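PDB 5B82: Tll0287 protein from Thermosynechococcus elongatus, which binds a covalently attached heme c with His/Cys axial ligation in a PAS-like domain, and probably serves as a redox or sensor protein linked to photosynthesis. Local coordinates for residues Ala69-Gln74 and Val86-Leu91. Numbering follows the deposited sequence.
Sequences APVGKQ and VRQVAL. With HEC (heme c), chain B.
At the propionate-bearing edge of the heme pocket in this PAS-like domain, Q88 of strand 85-89 reaches across to V71 and G72 near the start of helix 69-82. The CB of Q88 is directed toward the helix, and the chain beyond CG runs extended; together with CG anti to the carbonyl carbon (chi1 -65°), this sets the amide between V71 and the propionate arm. The two ends of that amide do different work. OE1 lies 3.6 Å from V71 CG1 and 3.4 Å from heme CAA, the first carbon of a propionate arm, and sits between the two; its polar need is met by a hydrogen bond from R45. NE2 rests over the helix backbone, 3.7 Å from G72 CA. V71 crosses the glutamine at about a right angle, offering CG1, the methyl anti to its backbone N (chi1 173°). Cut back to alanine, position Q88 would probably leave R45 without this acceptor and open a gap between V71 and the propionate arm. Just before the helix comes C68, an axial ligand of the heme iron, whose side chain lies near that of V71. Helix 28-49 packs against V71 through L41 and R45, while Q88 also touches H98, a heme-binding residue in a loop, and Y176 of strand 172-181, the antiparallel neighbour of strand 85-89 in the sheet.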
# COMPACT_ATOMS: atom_id res chain seq x y z
N ALA A 69 -4.76 2.88 8.30
CA ALA A 69 -4.16 2.21 9.47
C ALA A 69 -4.58 0.73 9.63
O ALA A 69 -3.71 -0.15 9.83
CB ALA A 69 -4.42 3.01 10.76
N PRO A 70 -5.90 0.45 9.54
CA PRO A 70 -6.28 -0.97 9.61
C PRO A 70 -5.71 -1.83 8.48
O PRO A 70 -5.58 -3.04 8.66
CB PRO A 70 -7.82 -0.93 9.52
CG PRO A 70 -8.16 0.43 9.04
CD PRO A 70 -7.08 1.32 9.53
N VAL A 71 -5.37 -1.22 7.35
CA VAL A 71 -4.70 -1.95 6.27
C VAL A 71 -3.32 -2.42 6.74
O VAL A 71 -2.95 -3.59 6.55
CB VAL A 71 -4.56 -1.10 4.99
CG1 VAL A 71 -3.72 -1.81 3.96
CG2 VAL A 71 -5.94 -0.77 4.44
N GLY A 72 -2.55 -1.52 7.35
CA GLY A 72 -1.24 -1.87 7.88
C GLY A 72 -1.32 -2.91 8.98
O GLY A 72 -0.51 -3.86 9.04
N LYS A 73 -2.31 -2.74 9.86
CA LYS A 73 -2.51 -3.72 10.93
C LYS A 73 -2.78 -5.11 10.34
O LYS A 73 -2.18 -6.11 10.75
CB LYS A 73 -3.65 -3.29 11.86
CG LYS A 73 -3.82 -4.17 13.09
CD LYS A 73 -4.30 -3.36 14.29
CE LYS A 73 -5.79 -3.10 14.23
NZ LYS A 73 -6.58 -4.20 14.86
N GLN A 74 -3.68 -5.14 9.36
CA GLN A 74 -4.04 -6.40 8.73
C GLN A 74 -2.85 -7.02 8.03
O GLN A 74 -2.67 -8.24 8.05
CB GLN A 74 -5.18 -6.21 7.74
CG GLN A 74 -5.58 -7.50 7.06
CD GLN A 74 -6.87 -8.06 7.58
OE1 GLN A 74 -7.94 -7.47 7.38
NE2 GLN A 74 -6.80 -9.20 8.26
N VAL A 86 5.07 -8.94 4.86
CA VAL A 86 4.06 -8.20 4.10
C VAL A 86 4.18 -6.74 4.47
O VAL A 86 4.21 -6.41 5.66
CB VAL A 86 2.63 -8.66 4.44
CG1 VAL A 86 1.58 -7.86 3.62
CG2 VAL A 86 2.49 -10.15 4.19
N ARG A 87 4.26 -5.87 3.47
CA ARG A 87 4.51 -4.46 3.74
C ARG A 87 4.07 -3.57 2.58
O ARG A 87 4.30 -3.88 1.40
CB ARG A 87 6.01 -4.25 3.97
CG ARG A 87 6.37 -2.87 4.50
CD ARG A 87 7.84 -2.84 4.93
NE ARG A 87 8.75 -2.85 3.78
CZ ARG A 87 9.32 -1.76 3.28
NH1 ARG A 87 9.07 -0.57 3.81
NH2 ARG A 87 10.14 -1.86 2.24
N GLN A 88 3.45 -2.44 2.91
CA GLN A 88 3.17 -1.42 1.92
C GLN A 88 4.44 -0.62 1.70
O GLN A 88 5.19 -0.35 2.64
CB GLN A 88 2.06 -0.49 2.39
CG GLN A 88 0.72 -1.18 2.54
CD GLN A 88 -0.27 -0.34 3.32
OE1 GLN A 88 -1.13 0.33 2.74
NE2 GLN A 88 -0.14 -0.35 4.64
N VAL A 89 4.69 -0.27 0.45
CA VAL A 89 5.88 0.50 0.10
C VAL A 89 5.51 1.61 -0.86
O VAL A 89 4.82 1.36 -1.84
CB VAL A 89 6.92 -0.39 -0.59
CG1 VAL A 89 8.20 0.41 -0.86
CG2 VAL A 89 7.22 -1.64 0.25
N ALA A 90 5.95 2.83 -0.56
CA ALA A 90 5.69 3.96 -1.44
C ALA A 90 6.85 4.93 -1.44
O ALA A 90 7.48 5.17 -0.41
CB ALA A 90 4.40 4.67 -1.04
N LEU A 91 7.14 5.49 -2.61
CA LEU A 91 8.12 6.56 -2.75
C LEU A 91 7.72 7.75 -1.89
O LEU A 91 8.55 8.32 -1.17
CB LEU A 91 8.21 6.98 -4.22
CG LEU A 91 8.95 8.28 -4.51
CD1 LEU A 91 10.45 8.05 -4.59
CD2 LEU A 91 8.42 8.92 -5.80
FE HEC B . -4.07 6.28 2.76
CHA HEC B . -1.18 5.40 4.30
CHB HEC B . -3.02 4.54 -0.08
CHC HEC B . -7.03 6.91 1.23
CHD HEC B . -4.94 8.33 5.37
NA HEC B . -2.38 5.22 2.19
C1A HEC B . -1.36 4.87 3.05
C2A HEC B . -0.52 3.89 2.40
C3A HEC B . -1.05 3.66 1.19
C4A HEC B . -2.21 4.49 1.03
CMA HEC B . -0.53 2.69 0.11
CAA HEC B . 0.73 3.21 3.01
CBA HEC B . 2.03 3.83 2.50
CGA HEC B . 2.33 5.09 3.27
O1A HEC B . 2.35 6.18 2.66
O2A HEC B . 2.53 5.01 4.51
NB HEC B . -4.84 5.82 0.92
C1B HEC B . -4.29 5.05 -0.09
C2B HEC B . -5.27 4.88 -1.14
C3B HEC B . -6.37 5.55 -0.78
C4B HEC B . -6.13 6.14 0.52
CMB HEC B . -5.04 4.12 -2.47
CAB HEC B . -7.69 5.65 -1.59
CBB HEC B . -8.38 4.27 -1.70
NC HEC B . -5.67 7.44 3.20
C1C HEC B . -6.82 7.51 2.45
C2C HEC B . -7.82 8.19 3.23
C3C HEC B . -7.21 8.71 4.32
C4C HEC B . -5.87 8.16 4.36
CMC HEC B . -9.18 8.64 2.65
CAC HEC B . -7.84 9.63 5.40
CBC HEC B . -9.08 9.05 6.12
ND HEC B . -3.18 6.84 4.52
C1D HEC B . -3.79 7.59 5.52
C2D HEC B . -3.01 7.47 6.73
C3D HEC B . -1.84 6.57 6.38
C4D HEC B . -2.03 6.22 4.99
CMD HEC B . -3.29 8.13 8.11
CAD HEC B . -0.70 6.08 7.30
CBD HEC B . -1.23 4.79 7.92
CGD HEC B . -0.16 4.07 8.71
O1D HEC B . 0.33 4.63 9.72
O2D HEC B . 0.20 2.94 8.32